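Local coordinates for thiamine-monophosphate kinase (Aquifex aeolicus, PDB 1VQV), which probably catalyses the ATP-dependent phosphorylation of thiamine monophosphate to thiamine diphosphate, the active form of vitamin B1, at residues B[138-143]-B[196-201]; B[159-164]-B[252-257]; B[214-219]-B[263-268]; B[226-231]-B[282-287]. All blocks are in the same frame, centred on the assembly; numbering follows the deposited sequence.

Contact 1 of 4, residues B[138-143]-B[196-201]; sequences RFVGRD and KHIQKY
R138 has its CG anti to the backbone N (chi1 -179°), and its chain runs extended from CG to NE. This takes NE toward the C-terminal part of helix 195-201, and the guanidinium follows beside the backbone there. V140 turns CG2 anti to its own carbonyl carbon (chi1 -171° places CG1 anti to N). CG2 then meets the same helix, 3.5 Å from I198 O. It also lies over one face of the R138 guanidinium, offset toward the rim and 3.4 Å above the plane. The apolar part is slight: V140 CB is 4.4 Å from I198 CG2. R138 NH1 is 3.4 Å from I198 O, but the angle is too poor for a hydrogen bond. The polar end is held just beyond the helix segment, where NH2 donates to A202 O. The loop is also tied to strand 204-208 by backbone bonding of G141 with S205. V140 and I198 both touch S205. R142, which follows G141, binds ATP. The contact thus joins the ATP-binding loop to helix 195-201. The positive group beside backbone carbonyls is probably favoured by their dipoles, while direct bonding across the two segments is lacking.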
# COMPACT_ATOMS: atom_id res chain seq x y z
N ARG B 138 16.99 -14.06 -8.01
CA ARG B 138 17.52 -13.48 -9.24
C ARG B 138 16.48 -12.57 -9.88
O ARG B 138 15.47 -13.05 -10.37
CB ARG B 138 17.88 -14.58 -10.24
CG ARG B 138 18.46 -14.03 -11.53
CD ARG B 138 18.29 -14.96 -12.74
NE ARG B 138 18.45 -14.18 -13.98
CZ ARG B 138 17.79 -14.39 -15.11
NH1 ARG B 138 16.89 -15.37 -15.23
NH2 ARG B 138 18.03 -13.58 -16.14
N PHE B 139 16.74 -11.27 -9.89
CA PHE B 139 15.80 -10.33 -10.49
C PHE B 139 15.84 -10.36 -12.01
O PHE B 139 16.88 -10.12 -12.62
CB PHE B 139 16.06 -8.90 -10.01
CG PHE B 139 15.12 -7.86 -10.60
CD1 PHE B 139 13.83 -7.72 -10.12
CD2 PHE B 139 15.55 -7.04 -11.64
CE1 PHE B 139 12.96 -6.75 -10.67
CE2 PHE B 139 14.69 -6.07 -12.20
CZ PHE B 139 13.39 -5.93 -11.71
N VAL B 140 14.70 -10.67 -12.61
CA VAL B 140 14.58 -10.71 -14.06
C VAL B 140 13.62 -9.58 -14.43
O VAL B 140 12.50 -9.53 -13.92
CB VAL B 140 13.96 -12.04 -14.54
CG1 VAL B 140 14.06 -12.14 -16.05
CG2 VAL B 140 14.65 -13.20 -13.88
N GLY B 141 14.07 -8.67 -15.30
CA GLY B 141 13.24 -7.54 -15.69
C GLY B 141 13.06 -7.27 -17.17
O GLY B 141 13.20 -8.17 -17.99
N ARG B 142 12.76 -6.01 -17.51
CA ARG B 142 12.50 -5.57 -18.89
C ARG B 142 13.70 -5.27 -19.82
O ARG B 142 13.50 -5.05 -21.02
CB ARG B 142 11.62 -4.32 -18.87
CG ARG B 142 10.35 -4.41 -18.02
CD ARG B 142 9.53 -3.11 -18.10
NE ARG B 142 8.40 -3.10 -17.16
CZ ARG B 142 7.46 -2.16 -17.12
NH1 ARG B 142 7.48 -1.14 -17.97
NH2 ARG B 142 6.48 -2.24 -16.22
N ASP B 143 14.92 -5.25 -19.29
CA ASP B 143 16.06 -4.93 -20.16
C ASP B 143 16.90 -6.13 -20.61
O ASP B 143 17.43 -6.14 -21.72
CB ASP B 143 16.96 -3.84 -19.51
CG ASP B 143 17.57 -4.28 -18.19
OD1 ASP B 143 18.42 -5.20 -18.20
OD2 ASP B 143 17.23 -3.70 -17.13
N LYS B 196 9.81 -20.97 -11.60
CA LYS B 196 11.05 -21.71 -11.85
C LYS B 196 11.62 -21.44 -13.24
O LYS B 196 12.82 -21.19 -13.39
CB LYS B 196 10.78 -23.20 -11.70
CG LYS B 196 10.19 -23.58 -10.36
CD LYS B 196 11.16 -23.25 -9.23
CE LYS B 196 10.70 -23.91 -7.94
NZ LYS B 196 10.60 -25.38 -8.12
N HIS B 197 10.77 -21.48 -14.25
CA HIS B 197 11.23 -21.24 -15.60
C HIS B 197 11.77 -19.85 -15.81
O HIS B 197 12.82 -19.68 -16.41
CB HIS B 197 10.10 -21.49 -16.61
CG HIS B 197 10.56 -21.40 -18.03
ND1 HIS B 197 11.24 -22.43 -18.66
CD2 HIS B 197 10.52 -20.38 -18.92
CE1 HIS B 197 11.59 -22.04 -19.87
NE2 HIS B 197 11.17 -20.80 -20.05
N ILE B 198 11.06 -18.85 -15.30
CA ILE B 198 11.49 -17.46 -15.47
C ILE B 198 12.72 -17.08 -14.64
O ILE B 198 13.58 -16.32 -15.11
CB ILE B 198 10.34 -16.49 -15.12
CG1 ILE B 198 9.15 -16.75 -16.05
CG2 ILE B 198 10.82 -15.06 -15.24
CD1 ILE B 198 9.42 -16.50 -17.52
N GLN B 199 12.78 -17.59 -13.41
CA GLN B 199 13.88 -17.33 -12.49
C GLN B 199 15.10 -18.14 -12.92
O GLN B 199 16.08 -18.23 -12.19
CB GLN B 199 13.51 -17.74 -11.04
CG GLN B 199 13.65 -19.26 -10.71
CD GLN B 199 13.35 -19.65 -9.23
OE1 GLN B 199 12.26 -19.42 -8.70
NE2 GLN B 199 14.33 -20.28 -8.58
N LYS B 200 15.04 -18.72 -14.12
CA LYS B 200 16.13 -19.57 -14.59
C LYS B 200 16.49 -19.45 -16.06
O LYS B 200 17.63 -19.72 -16.43
CB LYS B 200 15.79 -21.02 -14.28
CG LYS B 200 16.73 -22.06 -14.86
CD LYS B 200 17.81 -22.47 -13.87
CE LYS B 200 18.42 -23.80 -14.28
NZ LYS B 200 17.34 -24.81 -14.47
N TYR B 201 15.54 -19.04 -16.89
CA TYR B 201 15.82 -18.96 -18.31
C TYR B 201 15.50 -17.65 -18.99
O TYR B 201 15.96 -17.40 -20.09
CB TYR B 201 15.10 -20.10 -19.04
CG TYR B 201 15.74 -21.45 -18.81
CD1 TYR B 201 15.08 -22.46 -18.11
CD2 TYR B 201 17.04 -21.70 -19.27
CE1 TYR B 201 15.71 -23.68 -17.88
CE2 TYR B 201 17.66 -22.91 -19.05
CZ TYR B 201 17.00 -23.89 -18.35
OH TYR B 201 17.64 -25.07 -18.09

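Contact 2 of 4, residues B[159-164]-B[252-257]; sequences DSRAGL and IEYALF
R161 of helix 159-168 lies across the ring of Y254 in helix 251-256, a cation-pi contact between two helices. The N-to-C directions of the two helical segments are 111° apart, and their axes approach to 9.4 Å. This is the tight side. CG is anti to the backbone N (chi1 167°), and the extended chain runs over one ring face. NE sits above the ring centre, 3.4 Å from Y254 CZ. The guanidinium carbon CZ of R161 is 4.1 Å from the Y254 ring centroid, and R161 CD adds a CH-pi contact. A162 CB packs against Y254 CE2 at 4.1 Å. E165 reinforces this side: its carboxylate takes a salt bridge from R161 NE and a hydrogen bond from Y254 OH. R161 NH1 donates to F257 O at 2.8 Å, from above the carbonyl plane, where the chain leaves the helix. The other side is looser and partly exposed. R161 NH2 makes a weak salt-bridge bond of 3.3 Å to E253 OE2, with the guanidinium and carboxylate planes 75° apart. An alanine in place of R161 would probably uncover one face of the Y254 ring and leave E253 without this positive mate. A water accepts from R161 NH1 at 3.0 Å and donates to E253 OE2 at 2.7 Å.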
# COMPACT_ATOMS: atom_id res chain seq x y z
N ASP B 159 -8.50 -12.58 -23.91
CA ASP B 159 -9.59 -13.07 -23.07
C ASP B 159 -10.15 -12.07 -22.06
O ASP B 159 -11.36 -11.86 -22.01
CB ASP B 159 -9.14 -14.35 -22.35
CG ASP B 159 -8.75 -15.45 -23.32
OD1 ASP B 159 -7.73 -15.31 -24.02
OD2 ASP B 159 -9.47 -16.45 -23.41
N SER B 160 -9.29 -11.45 -21.27
CA SER B 160 -9.73 -10.47 -20.27
C SER B 160 -10.55 -9.34 -20.92
O SER B 160 -11.57 -8.91 -20.39
CB SER B 160 -8.50 -9.93 -19.53
OG SER B 160 -8.84 -9.11 -18.43
N ARG B 161 -10.13 -8.87 -22.09
CA ARG B 161 -10.85 -7.79 -22.76
C ARG B 161 -12.26 -8.15 -23.21
O ARG B 161 -13.18 -7.33 -23.12
CB ARG B 161 -10.06 -7.29 -23.97
CG ARG B 161 -10.86 -6.39 -24.89
CD ARG B 161 -9.94 -5.68 -25.87
NE ARG B 161 -10.66 -5.20 -27.04
CZ ARG B 161 -10.16 -4.32 -27.90
NH1 ARG B 161 -8.94 -3.82 -27.72
NH2 ARG B 161 -10.88 -3.94 -28.95
N ALA B 162 -12.43 -9.35 -23.74
CA ALA B 162 -13.73 -9.79 -24.20
C ALA B 162 -14.65 -9.96 -22.99
O ALA B 162 -15.86 -9.68 -23.06
CB ALA B 162 -13.60 -11.11 -24.98
N GLY B 163 -14.07 -10.40 -21.87
CA GLY B 163 -14.81 -10.59 -20.64
C GLY B 163 -15.32 -9.30 -20.02
O GLY B 163 -16.45 -9.24 -19.52
N LEU B 164 -14.50 -8.26 -20.05
CA LEU B 164 -14.89 -6.96 -19.52
C LEU B 164 -16.03 -6.40 -20.35
O LEU B 164 -16.96 -5.76 -19.83
CB LEU B 164 -13.70 -6.00 -19.54
CG LEU B 164 -14.02 -4.54 -19.18
CD1 LEU B 164 -14.74 -4.48 -17.84
CD2 LEU B 164 -12.72 -3.73 -19.15
N ILE B 252 -7.35 -11.06 -33.52
CA ILE B 252 -6.00 -10.49 -33.48
C ILE B 252 -5.96 -9.11 -32.83
O ILE B 252 -5.08 -8.82 -32.02
CB ILE B 252 -5.38 -10.42 -34.88
CG1 ILE B 252 -5.38 -11.81 -35.52
CG2 ILE B 252 -3.94 -9.89 -34.80
CD1 ILE B 252 -4.46 -12.80 -34.83
N GLU B 253 -6.90 -8.26 -33.20
CA GLU B 253 -6.95 -6.92 -32.63
C GLU B 253 -7.04 -7.03 -31.10
O GLU B 253 -6.62 -6.13 -30.36
CB GLU B 253 -8.15 -6.17 -33.21
CG GLU B 253 -8.05 -4.67 -33.14
CD GLU B 253 -9.11 -4.08 -32.22
OE1 GLU B 253 -10.30 -4.46 -32.37
OE2 GLU B 253 -8.75 -3.22 -31.37
N TYR B 254 -7.57 -8.15 -30.63
CA TYR B 254 -7.70 -8.37 -29.19
C TYR B 254 -6.39 -8.89 -28.60
O TYR B 254 -6.03 -8.54 -27.48
CB TYR B 254 -8.83 -9.36 -28.90
CG TYR B 254 -10.19 -8.71 -28.81
CD1 TYR B 254 -10.69 -7.95 -29.87
CD2 TYR B 254 -10.98 -8.84 -27.66
CE1 TYR B 254 -11.92 -7.32 -29.80
CE2 TYR B 254 -12.22 -8.21 -27.57
CZ TYR B 254 -12.69 -7.45 -28.64
OH TYR B 254 -13.91 -6.81 -28.57
N ALA B 255 -5.69 -9.73 -29.35
CA ALA B 255 -4.43 -10.27 -28.88
C ALA B 255 -3.35 -9.18 -28.81
O ALA B 255 -2.53 -9.16 -27.89
CB ALA B 255 -3.97 -11.42 -29.78
N LEU B 256 -3.36 -8.28 -29.79
CA LEU B 256 -2.37 -7.21 -29.82
C LEU B 256 -2.73 -6.06 -28.88
O LEU B 256 -1.87 -5.45 -28.24
CB LEU B 256 -2.20 -6.70 -31.25
CG LEU B 256 -1.67 -7.74 -32.24
CD1 LEU B 256 -1.93 -7.31 -33.68
CD2 LEU B 256 -0.19 -7.96 -31.98
N PHE B 257 -4.02 -5.77 -28.78
CA PHE B 257 -4.44 -4.68 -27.91
C PHE B 257 -5.44 -5.10 -26.85
O PHE B 257 -6.43 -4.41 -26.64
CB PHE B 257 -5.03 -3.55 -28.75
CG PHE B 257 -4.10 -3.03 -29.80
CD1 PHE B 257 -4.08 -3.59 -31.07
CD2 PHE B 257 -3.23 -1.98 -29.50
CE1 PHE B 257 -3.20 -3.11 -32.04
CE2 PHE B 257 -2.36 -1.49 -30.46
CZ PHE B 257 -2.34 -2.06 -31.73
O HOH W 1 -8.05 -1.54 -29.44

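Contact 3 of 4, residues B[214-219]-B[263-268]; sequences ADANHL and QLLFTH
L265 sets its CD2 methyl against the backbone of helix 212-222, 4.0 Å from A216 CA. Its chi1 of 173° sets CG toward the helix, anti to the backbone N, and CD2 makes the contact. The same methyl meets A216 CB at 4.4 Å and the carbonyl carbon of D215 at 4.2 Å. One turn on, L219 reaches toward the strand. Its CD2 lies 4.1 Å from L265 CD2 and 4.2 Å from T267 CG2, and the two leucine side chains cross obliquely. T267 turns its CG2 anti to the carbonyl carbon and brings that methyl to L219. Its hydroxyl OG1 bonds to D149 instead. The helix and strand axes are 10.1 Å apart and cross at -35°. L219 and D215 also touch M206 of strand 204-208, so the helix covers two adjacent strands. Helix 212-222 links strand 204-208 to the parallel strand 226-229, a beta-alpha-beta crossover that passes over the strands between them. L264 and F266 instead meet I198 of helix 195-201 on the other face of the sheet. D215 meets L265 CD2 through carbon atoms; its OD2 accepts from the backbone N of S209 and of D210. S209 binds ATP, and D210 binds magnesium. Within the helix, H218 ND1 donates to A214 O at 2.8 Å, with the acceptor in the ring plane. The chemistry is thus divided: methyl packing faces the sheet, while the buried D215 carboxylate is satisfied by S209 N and D210 N, which ties the helix to residues that bind ATP and magnesium.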
# COMPACT_ATOMS: atom_id res chain seq x y z
N ALA B 214 1.82 -2.63 -26.53
CA ALA B 214 2.29 -1.65 -25.56
C ALA B 214 3.50 -2.14 -24.77
O ALA B 214 4.55 -1.50 -24.80
CB ALA B 214 1.15 -1.26 -24.60
N ASP B 215 3.37 -3.27 -24.09
CA ASP B 215 4.47 -3.80 -23.29
C ASP B 215 5.68 -4.33 -24.05
O ASP B 215 6.78 -4.40 -23.49
CB ASP B 215 3.95 -4.86 -22.31
CG ASP B 215 2.94 -4.30 -21.33
OD1 ASP B 215 3.14 -3.15 -20.92
OD2 ASP B 215 1.97 -5.00 -20.97
N ALA B 216 5.50 -4.72 -25.31
CA ALA B 216 6.61 -5.21 -26.13
C ALA B 216 7.50 -4.01 -26.43
O ALA B 216 8.71 -4.15 -26.65
CB ALA B 216 6.12 -5.82 -27.42
N ASN B 217 6.90 -2.82 -26.45
CA ASN B 217 7.64 -1.59 -26.69
C ASN B 217 8.50 -1.30 -25.48
O ASN B 217 9.71 -1.05 -25.59
CB ASN B 217 6.69 -0.41 -26.91
CG ASN B 217 6.26 -0.26 -28.35
OD1 ASN B 217 5.69 -1.18 -28.94
ND2 ASN B 217 6.52 0.91 -28.92
N HIS B 218 7.88 -1.31 -24.31
CA HIS B 218 8.59 -1.07 -23.05
C HIS B 218 9.75 -2.04 -23.01
O HIS B 218 10.85 -1.73 -22.56
CB HIS B 218 7.66 -1.29 -21.85
CG HIS B 218 6.62 -0.23 -21.70
ND1 HIS B 218 5.60 -0.06 -22.60
CD2 HIS B 218 6.48 0.75 -20.78
CE1 HIS B 218 4.86 0.98 -22.24
NE2 HIS B 218 5.38 1.49 -21.14
N LEU B 219 9.49 -3.23 -23.53
CA LEU B 219 10.51 -4.24 -23.58
C LEU B 219 11.61 -3.76 -24.52
O LEU B 219 12.74 -3.56 -24.10
CB LEU B 219 9.88 -5.53 -24.07
CG LEU B 219 10.81 -6.73 -24.09
CD1 LEU B 219 11.67 -6.77 -22.83
CD2 LEU B 219 9.95 -7.99 -24.20
N GLN B 263 -0.72 -12.42 -18.28
CA GLN B 263 0.12 -13.44 -18.87
C GLN B 263 1.54 -12.89 -18.94
O GLN B 263 1.76 -11.68 -18.90
CB GLN B 263 -0.37 -13.83 -20.26
CG GLN B 263 -1.68 -14.61 -20.28
CD GLN B 263 -1.63 -15.91 -19.48
OE1 GLN B 263 -0.67 -16.17 -18.75
NE2 GLN B 263 -2.67 -16.71 -19.60
N LEU B 264 2.52 -13.78 -19.03
CA LEU B 264 3.91 -13.38 -19.09
C LEU B 264 4.43 -13.13 -20.50
O LEU B 264 4.03 -13.80 -21.44
CB LEU B 264 4.78 -14.45 -18.44
CG LEU B 264 4.51 -14.70 -16.97
CD1 LEU B 264 5.24 -15.94 -16.53
CD2 LEU B 264 4.96 -13.48 -16.16
N LEU B 265 5.32 -12.15 -20.62
CA LEU B 265 5.97 -11.83 -21.90
C LEU B 265 7.44 -11.87 -21.53
O LEU B 265 7.93 -10.98 -20.83
CB LEU B 265 5.58 -10.44 -22.39
CG LEU B 265 6.34 -9.95 -23.62
CD1 LEU B 265 6.10 -10.87 -24.79
CD2 LEU B 265 5.89 -8.55 -23.96
N PHE B 266 8.14 -12.91 -21.97
CA PHE B 266 9.54 -13.10 -21.64
C PHE B 266 10.38 -13.44 -22.85
O PHE B 266 9.85 -13.68 -23.92
CB PHE B 266 9.68 -14.20 -20.56
CG PHE B 266 9.04 -15.53 -20.94
CD1 PHE B 266 9.83 -16.66 -21.16
CD2 PHE B 266 7.66 -15.68 -21.03
CE1 PHE B 266 9.25 -17.91 -21.48
CE2 PHE B 266 7.07 -16.92 -21.35
CZ PHE B 266 7.87 -18.03 -21.57
N THR B 267 11.70 -13.45 -22.70
CA THR B 267 12.57 -13.79 -23.81
C THR B 267 13.75 -14.63 -23.37
O THR B 267 14.29 -14.46 -22.28
CB THR B 267 13.16 -12.56 -24.52
OG1 THR B 267 14.23 -12.02 -23.74
CG2 THR B 267 12.12 -11.51 -24.75
N HIS B 268 14.14 -15.54 -24.26
CA HIS B 268 15.28 -16.41 -24.08
C HIS B 268 15.50 -17.28 -25.32
O HIS B 268 14.63 -17.35 -26.20
CB HIS B 268 15.12 -17.27 -22.80
CG HIS B 268 13.95 -18.20 -22.80
ND1 HIS B 268 13.69 -19.08 -23.83
CD2 HIS B 268 13.04 -18.49 -21.83
CE1 HIS B 268 12.69 -19.87 -23.49
NE2 HIS B 268 12.28 -19.54 -22.29

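Contact 4 of 4, residues B[226-231]-B[282-287]; sequences KIEILS and IGRVEE
E228 pairs with R284, and K226 with E286, as the hydrogen-bonded pairs of two antiparallel strands. K226 N donates to E286 O at 3.1 Å, and E286 N returns a bond to K226 O at 3.0 Å. E228 N donates to R284 O at 2.8 Å. L230 N continues the ladder to I282 O at 2.8 Å.

Charged groups gather on the face of K226, E228, R284 and E286. K226 and E287 lie side by side, and K226 NZ makes a long salt bridge of 3.6 Å to E287 OE1. NZ also bonds weakly to E228 OE2, which is 3.2 Å from E286 OE2. The two carboxylates lie close together, and K226 NZ probably offsets some of their charge. An alanine in place of E228 would probably cost K226 one of its two carboxylate partners and weaken the charge network.

Apolar groups fill the face toward helix 212-222. I227 CG1 meets V285 CG2 at 4.0 Å. I229 CG2 meets I282 CD1 at 3.8 Å, the two side chains pointing the same way.

I282 and G283 both face V151 on the next strand. This is a classic beta bulge in strand 280-286 of the mixed sheet.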
# COMPACT_ATOMS: atom_id res chain seq x y z
N LYS B 226 15.18 -4.41 -30.77
CA LYS B 226 14.03 -4.29 -31.67
C LYS B 226 13.35 -5.66 -31.69
O LYS B 226 14.03 -6.68 -31.82
CB LYS B 226 14.54 -3.91 -33.07
CG LYS B 226 13.55 -4.02 -34.23
CD LYS B 226 14.22 -3.67 -35.56
CE LYS B 226 13.27 -3.86 -36.76
NZ LYS B 226 12.74 -5.27 -36.86
N ILE B 227 12.02 -5.70 -31.54
CA ILE B 227 11.28 -6.97 -31.53
C ILE B 227 10.40 -7.17 -32.75
O ILE B 227 9.80 -6.23 -33.27
CB ILE B 227 10.40 -7.09 -30.23
CG1 ILE B 227 11.30 -7.39 -29.03
CG2 ILE B 227 9.33 -8.17 -30.39
CD1 ILE B 227 10.55 -7.71 -27.75
N GLU B 228 10.32 -8.43 -33.20
CA GLU B 228 9.51 -8.79 -34.36
C GLU B 228 8.52 -9.90 -33.99
O GLU B 228 8.93 -11.01 -33.65
CB GLU B 228 10.40 -9.29 -35.50
CG GLU B 228 11.62 -8.42 -35.78
CD GLU B 228 12.51 -9.02 -36.86
OE1 GLU B 228 12.50 -10.27 -37.03
OE2 GLU B 228 13.23 -8.24 -37.52
N ILE B 229 7.23 -9.59 -34.10
CA ILE B 229 6.16 -10.53 -33.77
C ILE B 229 5.32 -10.94 -34.99
O ILE B 229 5.00 -10.11 -35.84
CB ILE B 229 5.20 -9.91 -32.71
CG1 ILE B 229 5.96 -9.61 -31.40
CG2 ILE B 229 4.03 -10.84 -32.42
CD1 ILE B 229 5.12 -8.82 -30.40
N LEU B 230 4.96 -12.21 -35.06
CA LEU B 230 4.13 -12.74 -36.15
C LEU B 230 2.70 -12.95 -35.66
O LEU B 230 2.43 -13.84 -34.85
CB LEU B 230 4.72 -14.05 -36.67
CG LEU B 230 6.12 -13.95 -37.29
CD1 LEU B 230 6.60 -15.34 -37.66
CD2 LEU B 230 6.10 -13.03 -38.52
N SER B 231 1.79 -12.11 -36.16
CA SER B 231 0.39 -12.16 -35.75
C SER B 231 -0.24 -13.54 -35.74
O SER B 231 -1.09 -13.81 -34.90
CB SER B 231 -0.44 -11.25 -36.65
OG SER B 231 -0.67 -11.87 -37.90
N ILE B 282 6.16 -16.16 -30.18
CA ILE B 282 5.41 -15.31 -31.08
C ILE B 282 6.28 -14.44 -32.00
O ILE B 282 5.79 -13.88 -32.97
CB ILE B 282 4.46 -14.39 -30.29
CG1 ILE B 282 5.26 -13.47 -29.38
CG2 ILE B 282 3.50 -15.24 -29.46
CD1 ILE B 282 4.46 -12.30 -28.89
N GLY B 283 7.56 -14.35 -31.69
CA GLY B 283 8.42 -13.54 -32.52
C GLY B 283 9.88 -13.67 -32.15
O GLY B 283 10.26 -14.60 -31.43
N ARG B 284 10.70 -12.74 -32.63
CA ARG B 284 12.14 -12.78 -32.36
C ARG B 284 12.73 -11.43 -31.97
O ARG B 284 12.19 -10.37 -32.30
CB ARG B 284 12.89 -13.32 -33.58
CG ARG B 284 12.17 -14.45 -34.32
CD ARG B 284 13.09 -15.23 -35.26
NE ARG B 284 13.88 -14.37 -36.14
CZ ARG B 284 14.61 -14.80 -37.17
NH1 ARG B 284 14.65 -16.11 -37.46
NH2 ARG B 284 15.33 -13.94 -37.91
N VAL B 285 13.85 -11.48 -31.25
CA VAL B 285 14.56 -10.28 -30.83
C VAL B 285 15.75 -10.14 -31.79
O VAL B 285 16.50 -11.10 -32.04
CB VAL B 285 15.08 -10.40 -29.37
CG1 VAL B 285 16.00 -9.27 -29.05
CG2 VAL B 285 13.92 -10.39 -28.41
N GLU B 286 15.90 -8.94 -32.35
CA GLU B 286 16.96 -8.65 -33.31
C GLU B 286 17.37 -7.19 -33.31
O GLU B 286 16.94 -6.39 -32.46
CB GLU B 286 16.49 -8.94 -34.74
CG GLU B 286 16.21 -10.40 -35.08
CD GLU B 286 15.89 -10.61 -36.57
OE1 GLU B 286 15.49 -11.74 -36.94
OE2 GLU B 286 16.05 -9.66 -37.38
N GLU B 287 18.18 -6.86 -34.32
CA GLU B 287 18.68 -5.51 -34.59
C GLU B 287 18.49 -4.46 -33.49
O GLU B 287 19.13 -4.52 -32.45
CB GLU B 287 18.04 -5.02 -35.88
CG GLU B 287 18.16 -6.01 -37.03
CD GLU B 287 17.32 -5.58 -38.22
OE1 GLU B 287 16.07 -5.54 -38.07
OE2 GLU B 287 17.89 -5.27 -39.29
O HOH W 2 15.55 -7.29 -39.94

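Contacts 3 and 4 use the same mixed sheet, and helix 212-222 of contact 3 packs on the strands of contact 4, where L219 CD2 meets I227 CD1 at 3.6 Å. Contact 3 is buried and apolar. Contacts 1, 2 and 4 are partly buried; contact 4 has one apolar and one charged face. In contact 1, helix 195-201 lies on the other face of the sheet, while R142 of its loop touches H218 of helix 212-222. H197 of contact 1 and H268 of contact 3 probably share a hydrogen bond between their NE2 atoms. Contact 2 joins two helices; its centre is about 26 Å from that of contact 1. Backbone bonding across the segments dominates only in contact 4. Contacts 1 and 2 use arginines.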